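Local structure of UPF0311 protein CA_C3321 (Clostridium acetobutylicum ATCC 824, 3G7G) at residues S74-I79 with A86-N91; L38-S43 with G58-Q63; P122-Y127 with H137-C142; F15-T20 with L152-I157. The protein is of unknown function; it forms a closed antiparallel beta-barrel and belongs to the UPF0311 (DUF3237) family of the allene oxide cyclase barrel clan. All coordinates share one frame; numbering follows the deposited sequence.

Contact 1: S74-I79 with A86-N91; sequences SARYAI and AIYIEN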
loop_
_atom_site.group_PDB
_atom_site.type_symbol
_atom_site.label_atom_id
_atom_site.label_comp_id
_atom_site.label_asym_id
_atom_site.label_seq_id
_atom_site.Cartn_x
_atom_site.Cartn_y
_atom_site.Cartn_z
ATOM N N SER A 74 -1.048 3.848 11.367
ATOM C CA SER A 74 -0.389 2.688 10.765
ATOM C C SER A 74 0.697 2.178 11.683
ATOM O O SER A 74 1.789 2.774 11.778
ATOM C CB SER A 74 0.158 3.033 9.386
ATOM O OG SER A 74 0.669 1.857 8.714
ATOM N N ALA A 75 0.410 1.087 12.369
ATOM C CA ALA A 75 1.346 0.462 13.347
ATOM C C ALA A 75 2.034 -0.788 12.811
ATOM O O ALA A 75 1.421 -1.572 12.108
ATOM C CB ALA A 75 0.613 0.124 14.701
ATOM N N ARG A 76 3.337 -0.916 13.051
ATOM C CA ARG A 76 4.059 -2.109 12.697
ATOM C C ARG A 76 4.772 -2.585 13.921
ATOM O O ARG A 76 5.660 -1.873 14.451
ATOM C CB ARG A 76 5.108 -1.837 11.644
ATOM C CG ARG A 76 4.573 -1.310 10.358
ATOM C CD ARG A 76 5.726 -0.921 9.470
ATOM N NE ARG A 76 5.295 -0.771 8.105
ATOM C CZ ARG A 76 6.067 -0.384 7.114
ATOM N NH1 ARG A 76 7.320 -0.091 7.341
ATOM N NH2 ARG A 76 5.573 -0.297 5.885
ATOM N N TYR A 77 4.408 -3.791 14.343
ATOM C CA TYR A 77 4.979 -4.438 15.504
ATOM C C TYR A 77 4.732 -5.943 15.427
ATOM O O TYR A 77 4.126 -6.426 14.472
ATOM C CB TYR A 77 4.385 -3.833 16.773
ATOM C CG TYR A 77 2.887 -3.945 16.907
ATOM C CD1 TYR A 77 2.306 -4.955 17.660
ATOM C CD2 TYR A 77 2.053 -3.010 16.329
ATOM C CE1 TYR A 77 0.928 -5.035 17.792
ATOM C CE2 TYR A 77 0.679 -3.104 16.433
ATOM C CZ TYR A 77 0.118 -4.106 17.174
ATOM O OH TYR A 77 -1.266 -4.170 17.291
ATOM N N ALA A 78 5.178 -6.691 16.441
ATOM C CA ALA A 78 5.178 -8.143 16.408
ATOM C C ALA A 78 4.914 -8.654 17.801
ATOM O O ALA A 78 5.158 -7.969 18.806
ATOM C CB ALA A 78 6.514 -8.676 15.918
ATOM N N ILE A 79 4.372 -9.847 17.845
ATOM C CA ILE A 79 4.094 -10.478 19.110
ATOM C C ILE A 79 4.749 -11.833 19.075
ATOM O O ILE A 79 5.000 -12.384 18.010
ATOM C CB ILE A 79 2.592 -10.576 19.420
ATOM C CG1 ILE A 79 1.801 -11.325 18.367
ATOM C CG2 ILE A 79 1.948 -9.200 19.478
ATOM C CD1 ILE A 79 0.319 -11.323 18.700
ATOM N N ALA A 86 5.798 -16.463 16.349
ATOM C CA ALA A 86 5.722 -15.030 16.192
ATOM C C ALA A 86 4.644 -14.663 15.196
ATOM O O ALA A 86 4.300 -15.438 14.311
ATOM C CB ALA A 86 7.068 -14.476 15.721
ATOM N N ILE A 87 4.121 -13.451 15.353
ATOM C CA ILE A 87 3.187 -12.840 14.415
ATOM C C ILE A 87 3.588 -11.400 14.246
ATOM O O ILE A 87 3.708 -10.677 15.214
ATOM C CB ILE A 87 1.725 -12.876 14.943
ATOM C CG1 ILE A 87 1.313 -14.317 15.279
ATOM C CG2 ILE A 87 0.739 -12.300 13.877
ATOM C CD1 ILE A 87 0.857 -14.549 16.648
ATOM N N TYR A 88 3.767 -11.006 12.992
ATOM C CA TYR A 88 4.064 -9.661 12.593
ATOM C C TYR A 88 2.764 -8.993 12.144
ATOM O O TYR A 88 2.004 -9.538 11.322
ATOM C CB TYR A 88 5.078 -9.694 11.468
ATOM C CG TYR A 88 5.319 -8.360 10.875
ATOM C CD1 TYR A 88 5.889 -7.331 11.634
ATOM C CD2 TYR A 88 4.972 -8.099 9.559
ATOM C CE1 TYR A 88 6.100 -6.065 11.087
ATOM C CE2 TYR A 88 5.199 -6.855 9.006
ATOM C CZ TYR A 88 5.747 -5.840 9.779
ATOM O OH TYR A 88 5.975 -4.610 9.216
ATOM N N ILE A 89 2.506 -7.821 12.692
ATOM C CA ILE A 89 1.224 -7.144 12.549
ATOM C C ILE A 89 1.443 -5.796 11.892
ATOM O O ILE A 89 2.303 -5.066 12.333
ATOM C CB ILE A 89 0.582 -6.879 13.933
ATOM C CG1 ILE A 89 0.512 -8.168 14.714
ATOM C CG2 ILE A 89 -0.834 -6.248 13.809
ATOM C CD1 ILE A 89 -0.322 -8.097 15.912
ATOM N N GLU A 90 0.709 -5.530 10.813
ATOM C CA GLU A 90 0.537 -4.201 10.243
ATOM C C GLU A 90 -0.920 -3.837 10.491
ATOM O O GLU A 90 -1.797 -4.509 9.971
ATOM C CB GLU A 90 0.807 -4.246 8.753
ATOM C CG GLU A 90 2.051 -3.595 8.291
ATOM C CD GLU A 90 1.850 -2.075 8.078
ATOM O OE1 GLU A 90 1.001 -1.480 8.812
ATOM O OE2 GLU A 90 2.529 -1.497 7.187
ATOM N N ASN A 91 -1.173 -2.815 11.313
ATOM C CA ASN A 91 -2.533 -2.457 11.750
ATOM C C ASN A 91 -2.828 -1.033 11.317
ATOM O O ASN A 91 -2.177 -0.100 11.799
ATOM C CB ASN A 91 -2.642 -2.590 13.291
ATOM C CG ASN A 91 -4.080 -2.771 13.778
ATOM O OD1 ASN A 91 -4.993 -2.896 12.995
ATOM N ND2 ASN A 91 -4.271 -2.780 15.083
HETATM O O HOH W 1 -1.865 -1.023 16.809
#

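Contact 2: L38-S43 with G58-Q63; sequences LIPIIS and GGIDSQ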
loop_
_atom_site.group_PDB
_atom_site.type_symbol
_atom_site.label_atom_id
_atom_site.label_comp_id
_atom_site.label_asym_id
_atom_site.label_seq_id
_atom_site.Cartn_x
_atom_site.Cartn_y
_atom_site.Cartn_z
ATOM N N LEU A 38 5.405 9.754 15.571
ATOM C CA LEU A 38 5.726 8.329 15.736
ATOM C C LEU A 38 5.577 7.945 17.209
ATOM O O LEU A 38 6.174 8.581 18.085
ATOM C CB LEU A 38 7.148 8.058 15.287
ATOM C CG LEU A 38 7.496 8.531 13.882
ATOM C CD1 LEU A 38 8.998 8.376 13.592
ATOM C CD2 LEU A 38 6.634 7.767 12.882
ATOM N N ILE A 39 4.756 6.933 17.476
ATOM C CA ILE A 39 4.508 6.461 18.834
ATOM C C ILE A 39 5.211 5.124 19.060
ATOM O O ILE A 39 4.823 4.113 18.467
ATOM C CB ILE A 39 3.019 6.272 19.124
ATOM C CG1 ILE A 39 2.226 7.486 18.660
ATOM C CG2 ILE A 39 2.811 5.971 20.623
ATOM C CD1 ILE A 39 2.230 8.594 19.594
ATOM N N PRO A 40 6.275 5.115 19.891
ATOM C CA PRO A 40 6.911 3.852 20.252
ATOM C C PRO A 40 6.005 2.995 21.115
ATOM O O PRO A 40 5.244 3.535 21.916
ATOM C CB PRO A 40 8.184 4.284 20.998
ATOM C CG PRO A 40 8.381 5.748 20.650
ATOM C CD PRO A 40 6.984 6.274 20.471
ATOM N N ILE A 41 6.066 1.676 20.913
ATOM C CA ILE A 41 5.310 0.721 21.727
ATOM C C ILE A 41 6.297 0.129 22.739
ATOM O O ILE A 41 7.217 -0.566 22.365
ATOM C CB ILE A 41 4.628 -0.375 20.853
ATOM C CG1 ILE A 41 3.634 0.271 19.873
ATOM C CG2 ILE A 41 3.869 -1.380 21.739
ATOM C CD1 ILE A 41 3.321 -0.584 18.585
ATOM N N ILE A 42 6.153 0.449 24.019
ATOM C CA ILE A 42 7.123 -0.029 25.012
ATOM C C ILE A 42 6.925 -1.526 25.236
ATOM O O ILE A 42 7.875 -2.288 25.324
ATOM C CB ILE A 42 6.999 0.705 26.365
ATOM C CG1 ILE A 42 7.191 2.223 26.203
ATOM C CG2 ILE A 42 8.030 0.151 27.376
ATOM C CD1 ILE A 42 6.717 3.022 27.428
ATOM N N SER A 43 5.674 -1.946 25.339
ATOM C CA SER A 43 5.388 -3.305 25.773
ATOM C C SER A 43 3.930 -3.567 25.541
ATOM O O SER A 43 3.197 -2.659 25.201
ATOM C CB SER A 43 5.712 -3.467 27.254
ATOM O OG SER A 43 4.828 -2.674 28.046
ATOM N N GLY A 58 10.621 -3.010 18.902
ATOM C CA GLY A 58 10.657 -2.501 17.526
ATOM C C GLY A 58 9.388 -1.861 17.011
ATOM O O GLY A 58 9.354 -1.419 15.885
ATOM N N GLY A 59 8.352 -1.832 17.847
ATOM C CA GLY A 59 7.025 -1.403 17.449
ATOM C C GLY A 59 6.874 0.100 17.421
ATOM O O GLY A 59 7.251 0.813 18.356
ATOM N N ILE A 60 6.324 0.587 16.323
ATOM C CA ILE A 60 6.028 1.995 16.156
ATOM C C ILE A 60 4.650 2.153 15.505
ATOM O O ILE A 60 4.343 1.451 14.537
ATOM C CB ILE A 60 7.063 2.648 15.236
ATOM C CG1 ILE A 60 8.397 2.799 15.976
ATOM C CG2 ILE A 60 6.557 4.002 14.739
ATOM C CD1 ILE A 60 8.385 3.923 17.053
ATOM N N ASP A 61 3.829 3.053 16.045
ATOM C CA ASP A 61 2.643 3.534 15.355
ATOM C C ASP A 61 2.935 4.888 14.678
ATOM O O ASP A 61 3.233 5.879 15.341
ATOM C CB ASP A 61 1.460 3.657 16.304
ATOM C CG ASP A 61 0.122 3.799 15.564
ATOM O OD1 ASP A 61 0.139 3.921 14.314
ATOM O OD2 ASP A 61 -0.948 3.802 16.213
ATOM N N SER A 62 2.923 4.906 13.353
ATOM C CA SER A 62 3.045 6.127 12.606
ATOM C C SER A 62 1.645 6.706 12.373
ATOM O O SER A 62 0.796 6.064 11.775
ATOM C CB SER A 62 3.741 5.879 11.297
ATOM O OG SER A 62 3.983 7.107 10.668
ATOM N N GLN A 63 1.429 7.917 12.875
ATOM C CA GLN A 63 0.124 8.558 12.926
ATOM C C GLN A 63 0.148 9.937 12.301
ATOM O O GLN A 63 1.112 10.668 12.420
ATOM C CB GLN A 63 -0.310 8.730 14.361
ATOM C CG GLN A 63 -0.311 7.477 15.116
ATOM C CD GLN A 63 -0.853 7.653 16.517
ATOM O OE1 GLN A 63 -0.804 8.751 17.106
ATOM N NE2 GLN A 63 -1.368 6.577 17.059
HETATM O O HOH W 2 7.745 -2.656 20.549
#

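Contact 3: P122-Y127 with H137-C142; sequences PTFETY and HIFVCC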
loop_
_atom_site.group_PDB
_atom_site.type_symbol
_atom_site.label_atom_id
_atom_site.label_comp_id
_atom_site.label_asym_id
_atom_site.label_seq_id
_atom_site.Cartn_x
_atom_site.Cartn_y
_atom_site.Cartn_z
ATOM N N PRO A 122 -6.174 -4.996 10.847
ATOM C CA PRO A 122 -4.886 -5.681 10.900
ATOM C C PRO A 122 -4.652 -6.711 9.773
ATOM O O PRO A 122 -5.595 -7.426 9.351
ATOM C CB PRO A 122 -4.926 -6.354 12.254
ATOM C CG PRO A 122 -6.412 -6.716 12.403
ATOM C CD PRO A 122 -7.178 -5.647 11.698
ATOM N N THR A 123 -3.397 -6.724 9.304
ATOM C CA THR A 123 -2.809 -7.715 8.412
ATOM C C THR A 123 -1.755 -8.468 9.217
ATOM O O THR A 123 -0.906 -7.831 9.891
ATOM C CB THR A 123 -2.120 -6.990 7.220
ATOM O OG1 THR A 123 -3.100 -6.237 6.497
ATOM C CG2 THR A 123 -1.452 -7.938 6.252
ATOM N N PHE A 124 -1.766 -9.800 9.125
ATOM C CA PHE A 124 -0.814 -10.633 9.824
ATOM C C PHE A 124 0.145 -11.390 8.922
ATOM O O PHE A 124 -0.201 -11.778 7.815
ATOM C CB PHE A 124 -1.527 -11.648 10.701
ATOM C CG PHE A 124 -2.462 -11.033 11.699
ATOM C CD1 PHE A 124 -1.994 -10.409 12.826
ATOM C CD2 PHE A 124 -3.820 -11.046 11.479
ATOM C CE1 PHE A 124 -2.896 -9.845 13.739
ATOM C CE2 PHE A 124 -4.684 -10.502 12.376
ATOM C CZ PHE A 124 -4.236 -9.904 13.489
ATOM N N GLU A 125 1.346 -11.619 9.444
ATOM C CA GLU A 125 2.339 -12.469 8.808
ATOM C C GLU A 125 2.797 -13.480 9.847
ATOM O O GLU A 125 3.166 -13.097 10.918
ATOM C CB GLU A 125 3.473 -11.612 8.280
ATOM C CG GLU A 125 4.544 -12.376 7.618
ATOM C CD GLU A 125 5.627 -11.520 7.156
ATOM O OE1 GLU A 125 6.603 -11.360 7.894
ATOM O OE2 GLU A 125 5.508 -10.995 6.046
ATOM N N THR A 126 2.684 -14.772 9.542
ATOM C CA THR A 126 2.951 -15.857 10.484
ATOM C C THR A 126 3.892 -16.884 9.811
ATOM O O THR A 126 4.047 -16.856 8.607
ATOM C CB THR A 126 1.658 -16.540 10.913
ATOM O OG1 THR A 126 1.013 -17.091 9.768
ATOM C CG2 THR A 126 0.715 -15.545 11.552
ATOM N N TYR A 127 4.531 -17.755 10.601
ATOM C CA TYR A 127 5.648 -18.607 10.115
ATOM C C TYR A 127 5.499 -20.061 10.532
ATOM O O TYR A 127 6.490 -20.815 10.667
ATOM C CB TYR A 127 7.002 -18.046 10.588
ATOM C CG TYR A 127 6.991 -16.548 10.547
ATOM C CD1 TYR A 127 7.347 -15.872 9.394
ATOM C CD2 TYR A 127 6.534 -15.804 11.633
ATOM C CE1 TYR A 127 7.284 -14.491 9.331
ATOM C CE2 TYR A 127 6.491 -14.419 11.583
ATOM C CZ TYR A 127 6.843 -13.769 10.409
ATOM O OH TYR A 127 6.810 -12.377 10.322
ATOM N N HIS A 137 -7.748 -14.842 6.504
ATOM C CA HIS A 137 -9.013 -14.260 6.903
ATOM C C HIS A 137 -8.898 -12.737 6.950
ATOM O O HIS A 137 -7.773 -12.166 7.054
ATOM C CB HIS A 137 -9.410 -14.737 8.276
ATOM C CG HIS A 137 -9.735 -16.182 8.340
ATOM N ND1 HIS A 137 -11.031 -16.651 8.382
ATOM C CD2 HIS A 137 -8.934 -17.271 8.355
ATOM C CE1 HIS A 137 -11.007 -17.970 8.446
ATOM N NE2 HIS A 137 -9.748 -18.372 8.421
ATOM N N ILE A 138 -10.063 -12.093 6.862
ATOM C CA ILE A 138 -10.201 -10.658 7.148
ATOM C C ILE A 138 -10.515 -10.456 8.635
ATOM O O ILE A 138 -11.265 -11.234 9.271
ATOM C CB ILE A 138 -11.238 -9.947 6.219
ATOM C CG1 ILE A 138 -10.799 -10.028 4.753
ATOM C CG2 ILE A 138 -11.455 -8.465 6.619
ATOM C CD1 ILE A 138 -9.537 -9.407 4.435
ATOM N N PHE A 139 -9.924 -9.405 9.173
ATOM C CA PHE A 139 -10.024 -9.054 10.582
ATOM C C PHE A 139 -10.335 -7.572 10.763
ATOM O O PHE A 139 -9.979 -6.724 9.936
ATOM C CB PHE A 139 -8.679 -9.275 11.285
ATOM C CG PHE A 139 -8.265 -10.703 11.395
ATOM C CD1 PHE A 139 -8.435 -11.397 12.577
ATOM C CD2 PHE A 139 -7.676 -11.336 10.328
ATOM C CE1 PHE A 139 -8.031 -12.693 12.687
ATOM C CE2 PHE A 139 -7.267 -12.640 10.422
ATOM C CZ PHE A 139 -7.464 -13.327 11.602
ATOM N N VAL A 140 -10.988 -7.286 11.875
ATOM C CA VAL A 140 -11.278 -5.938 12.304
ATOM C C VAL A 140 -10.806 -5.814 13.740
ATOM O O VAL A 140 -10.969 -6.744 14.544
ATOM C CB VAL A 140 -12.788 -5.633 12.268
ATOM C CG1 VAL A 140 -13.050 -4.298 12.906
ATOM C CG2 VAL A 140 -13.317 -5.630 10.857
ATOM N N CYS A 141 -10.238 -4.657 14.050
ATOM C CA CYS A 141 -9.769 -4.356 15.392
ATOM C C CYS A 141 -10.521 -3.142 15.992
ATOM O O CYS A 141 -10.652 -2.097 15.364
ATOM C CB CYS A 141 -8.262 -4.132 15.308
ATOM S SG CYS A 141 -7.439 -3.581 16.773
ATOM N N CYS A 142 -11.078 -3.331 17.187
ATOM C CA CYS A 142 -11.718 -2.261 17.954
ATOM C C CYS A 142 -10.776 -1.826 19.048
ATOM O O CYS A 142 -10.363 -2.647 19.856
ATOM C CB CYS A 142 -13.020 -2.760 18.588
ATOM S SG CYS A 142 -14.273 -3.145 17.345
HETATM O O HOH W 3 -7.498 -7.939 7.484
#

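Contact 4: F15-T20 with L152-I157; sequences FSITIT and LKFYKI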
loop_
_atom_site.group_PDB
_atom_site.type_symbol
_atom_site.label_atom_id
_atom_site.label_comp_id
_atom_site.label_asym_id
_atom_site.label_seq_id
_atom_site.Cartn_x
_atom_site.Cartn_y
_atom_site.Cartn_z
ATOM N N PHE A 15 -8.377 -12.406 20.097
ATOM C CA PHE A 15 -7.516 -12.067 21.214
ATOM C C PHE A 15 -7.552 -10.562 21.404
ATOM O O PHE A 15 -8.150 -9.837 20.613
ATOM C CB PHE A 15 -6.075 -12.540 20.984
ATOM C CG PHE A 15 -5.418 -11.924 19.750
ATOM C CD1 PHE A 15 -4.577 -10.836 19.867
ATOM C CD2 PHE A 15 -5.638 -12.459 18.499
ATOM C CE1 PHE A 15 -3.972 -10.278 18.759
ATOM C CE2 PHE A 15 -5.037 -11.905 17.367
ATOM C CZ PHE A 15 -4.196 -10.816 17.506
ATOM N N SER A 16 -6.937 -10.112 22.481
ATOM C CA SER A 16 -6.764 -8.703 22.789
ATOM C C SER A 16 -5.304 -8.433 22.997
ATOM O O SER A 16 -4.536 -9.336 23.350
ATOM C CB SER A 16 -7.458 -8.366 24.100
ATOM O OG SER A 16 -8.829 -8.685 24.019
ATOM N N ILE A 17 -4.925 -7.179 22.841
ATOM C CA ILE A 17 -3.598 -6.743 23.265
ATOM C C ILE A 17 -3.780 -5.477 24.077
ATOM O O ILE A 17 -4.496 -4.584 23.652
ATOM C CB ILE A 17 -2.648 -6.488 22.077
ATOM C CG1 ILE A 17 -2.657 -7.675 21.118
ATOM C CG2 ILE A 17 -1.226 -6.248 22.573
ATOM C CD1 ILE A 17 -1.741 -7.523 19.911
ATOM N N THR A 18 -3.172 -5.421 25.265
ATOM C CA THR A 18 -3.072 -4.162 25.994
ATOM C C THR A 18 -1.648 -3.659 25.834
ATOM O O THR A 18 -0.711 -4.339 26.219
ATOM C CB THR A 18 -3.435 -4.323 27.461
ATOM O OG1 THR A 18 -4.743 -4.873 27.542
ATOM C CG2 THR A 18 -3.424 -2.977 28.174
ATOM N N ILE A 19 -1.509 -2.477 25.251
ATOM C CA ILE A 19 -0.226 -1.912 24.892
ATOM C C ILE A 19 0.102 -0.668 25.711
ATOM O O ILE A 19 -0.726 0.219 25.843
ATOM C CB ILE A 19 -0.237 -1.472 23.393
ATOM C CG1 ILE A 19 -0.296 -2.685 22.475
ATOM C CG2 ILE A 19 0.990 -0.685 23.059
ATOM C CD1 ILE A 19 -0.607 -2.343 21.027
ATOM N N THR A 20 1.333 -0.597 26.202
ATOM C CA THR A 20 1.891 0.598 26.791
ATOM C C THR A 20 2.717 1.288 25.712
ATOM O O THR A 20 3.570 0.681 25.080
ATOM C CB THR A 20 2.788 0.252 28.008
ATOM O OG1 THR A 20 2.035 -0.513 28.964
ATOM C CG2 THR A 20 3.325 1.487 28.693
ATOM N N LEU A 152 -6.660 -3.168 22.415
ATOM C CA LEU A 152 -7.055 -3.622 21.090
ATOM C C LEU A 152 -7.750 -4.946 21.210
ATOM O O LEU A 152 -7.217 -5.845 21.820
ATOM C CB LEU A 152 -5.827 -3.798 20.213
ATOM C CG LEU A 152 -4.898 -2.597 20.126
ATOM C CD1 LEU A 152 -3.529 -3.064 19.625
ATOM C CD2 LEU A 152 -5.538 -1.543 19.235
ATOM N N LYS A 153 -8.949 -5.053 20.664
ATOM C CA LYS A 153 -9.672 -6.315 20.564
ATOM C C LYS A 153 -9.768 -6.713 19.097
ATOM O O LYS A 153 -10.232 -5.926 18.274
ATOM C CB LYS A 153 -11.074 -6.189 21.156
ATOM C CG LYS A 153 -11.100 -6.371 22.649
ATOM C CD LYS A 153 -12.297 -5.663 23.338
ATOM C CE LYS A 153 -12.580 -6.319 24.706
ATOM N NZ LYS A 153 -13.260 -5.439 25.717
ATOM N N PHE A 154 -9.330 -7.929 18.780
ATOM C CA PHE A 154 -9.170 -8.362 17.407
ATOM C C PHE A 154 -10.307 -9.314 17.066
ATOM O O PHE A 154 -10.622 -10.213 17.844
ATOM C CB PHE A 154 -7.832 -9.056 17.212
ATOM C CG PHE A 154 -6.665 -8.127 17.129
ATOM C CD1 PHE A 154 -6.127 -7.784 15.900
ATOM C CD2 PHE A 154 -6.086 -7.618 18.274
ATOM C CE1 PHE A 154 -5.025 -6.908 15.823
ATOM C CE2 PHE A 154 -5.005 -6.782 18.211
ATOM C CZ PHE A 154 -4.469 -6.419 16.978
ATOM N N TYR A 155 -10.928 -9.103 15.901
ATOM C CA TYR A 155 -12.067 -9.914 15.470
ATOM C C TYR A 155 -11.826 -10.525 14.106
ATOM O O TYR A 155 -11.458 -9.845 13.157
ATOM C CB TYR A 155 -13.324 -9.075 15.426
ATOM C CG TYR A 155 -13.765 -8.551 16.768
ATOM C CD1 TYR A 155 -14.610 -9.287 17.576
ATOM C CD2 TYR A 155 -13.343 -7.322 17.211
ATOM C CE1 TYR A 155 -15.028 -8.794 18.809
ATOM C CE2 TYR A 155 -13.738 -6.826 18.414
ATOM C CZ TYR A 155 -14.587 -7.551 19.206
ATOM O OH TYR A 155 -14.964 -7.026 20.414
ATOM N N LYS A 156 -12.012 -11.831 14.015
ATOM C CA LYS A 156 -11.929 -12.512 12.750
ATOM C C LYS A 156 -13.294 -12.445 12.100
ATOM O O LYS A 156 -14.287 -12.779 12.724
ATOM C CB LYS A 156 -11.518 -13.958 12.997
ATOM C CG LYS A 156 -11.226 -14.756 11.773
ATOM C CD LYS A 156 -11.576 -16.233 12.036
ATOM C CE LYS A 156 -13.107 -16.425 11.898
ATOM N NZ LYS A 156 -13.590 -17.769 12.327
ATOM N N ILE A 157 -13.352 -12.000 10.852
ATOM C CA ILE A 157 -14.608 -11.977 10.102
ATOM C C ILE A 157 -14.779 -13.363 9.502
ATOM O O ILE A 157 -13.899 -13.873 8.788
ATOM C CB ILE A 157 -14.614 -10.881 8.998
ATOM C CG1 ILE A 157 -14.422 -9.484 9.618
ATOM C CG2 ILE A 157 -15.853 -10.964 8.087
ATOM C CD1 ILE A 157 -15.461 -9.064 10.601
#

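Contact 1: S74-I79 with A86-N91
Y77 and I89 form the apolar centre of this antiparallel pairing, with I89 CB lying over one face of the tyrosine ring near its rim and I89 CD1 3.8 Å from Y77 CE1. A chi1 of 59° puts Y77 CG between the backbone N and the carbonyl carbon. On the sheet face that carries Y77 and I89, I79 CG1 packs 3.8 Å from I87 CB. The backbones pair in register: Y77 N donates to I89 O at 3.2 Å, I89 N to Y77 O at 2.8 Å, and the I79-I87 and A75-N91 pairs are bonded both ways. At the polar end of this face a water bonds Y77 OH and, weakly, N91 ND2, while N91 OD1 bonds T120. The other face carries the salt bridge of R76 NE to E90 OE2, at 3.0 Å. E90 OE2 lies in the R76 guanidinium plane, whereas NE meets that oxygen from above the carboxylate plane, 66° out of it. S74 of the second subunit takes R76 NH2, and S62 of that subunit bonds Y88 OH, so this face joins the subunit interface. Strand 71-81 lies between strands 53-65 and 86-96, and strand 117-126 flanks 86-96 beyond.

Contact 2: L38-S43 with G58-Q63
I39 and D61 form an antiparallel hydrogen-bonded pair, I39 N to D61 O and D61 N to I39 O both at 2.8 Å, and I41 N continues the ladder to G59 O at 2.9 Å. Beyond that bond the two segments are bridged by a water, which donates to I41 O and accepts from G59 N. The contact thus joins the two strands of the beta hairpin 34-47/53-65. On one face the side chain of I60 crosses P40, its CD1 3.5 Å from P40 CA, while I60 CG2 approaches L38 CB. L38 CD2 also touches S62 OG, at 3.5 Å; that hydroxyl has its polar partner in Y88 of the second subunit. The opposite face pairs I39 with the carboxamide of Q63: OE1 stands 3.6 Å from I39 CG1 and accepts a hydrogen bond from Q37. I41 CD1 lies against the backbone of G59, 3.8 Å from its carbonyl carbon. The side-chain contact across the strands is therefore essentially van der Waals, with specific polar bonding supplied by the backbone, the bridging water and partners beyond the two segments.

Contact 3: P122-Y127 with H137-C142
F124 and F139 make the aromatic part of this contact, a T-shaped pair in which the edge of F124 points at the face of F139. The planes of F124 and F139 stand 81° apart and the centroids 4.9 Å. F124 CE2 is the atom that does the touching: it lies 3.6 Å above the F139 plane, over the ring centre, and all six ring carbons of F139 fall within 4.0 Å of it.

Aliphatic packing continues from this pair through P122. Its ring crosses the F139 side chain at about a right angle, with P122 CG 3.6 Å from F139 CB, and P122 CD comes 4.1 Å from C141 CB. The same CD also rests against the backbone oxygen of F139.

Polar linkage passes through one water, which donates to P122 O at 2.7 Å and accepts from F139 N at 3.3 Å. The bridge fits the wide separation here, the strand axes approaching to 7.1 Å and running at 120°. Direct pairing resumes nearby, where the backbone of C141 bonds T120. N91 and F154 also pack on P122, and M134 on F124. Strands 117-126 and 139-144 are neighbours in the closed antiparallel beta-barrel; here they diverge, and side-chain packing and a water connect them.

Contact 4: F15-T20 with L152-I157
F15 and F154 join the first and last strands by both backbone and rings. F154 N gives its hydrogen to F15 O at 2.9 Å. Further along, I17 is bonded both ways with L152: I17 N donates to L152 O at 2.8 Å, and L152 N to I17 O at 2.9 Å. The carbonyl of L152 also receives a CA-H...O contact from S16 CA, at 3.1 Å. Other backbone groups turn outward: S16 pairs with S47, T18 with K45, T20 with I42 and S43, and Y155 with V140, while I19 bonds V150 and I157 O accepts from Y117 OH of the third subunit. Among the side chains, T20 OG1 bonds N149, and K156 NZ makes a long, weak ion pair with E12.

The rings of F15 and F154 form an offset stack, with the F15 and F154 planes 15° apart and the centroids 4.5 Å. F15 CE1 lies over the rim of F154, 3.4 Å from F154 CD2, and F154 CB in turn makes a CH-pi contact over the F15 face. I17 CD1 reaches F154 CE2, and I19 CD1 packs tightly against L152 CD1. F51 stacks on F15 as well. Although segments 15-20 and 152-157 are 132 residues apart in sequence, their pairing is the seam that closes an eight-stranded antiparallel beta-barrel.

Overall arrangement
All four contacts lie in one antiparallel barrel whose eight strands follow chain order. Contact 2 pairs strands 34-47 and 53-65, contact 1 pairs strands 71-81 and 86-96, contact 3 packs strand 117-126 against 139-144, and contact 4 brings strand 150-157 back to 11-30. Contacts 2, 1 and 3 come in series, all nested within the loop that contact 4 closes. Centres of contacts 1 and 3 are about 9 Å apart, those of 2 and 3 about 18 Å. Probable backbone bonds such as R76 N to I60 O (3.0 Å) link neighbouring contacts into one continuous wall. Contacts 1, 2 and 3 touch the second subunit, 3 and 4 the third, so the wall also serves assembly.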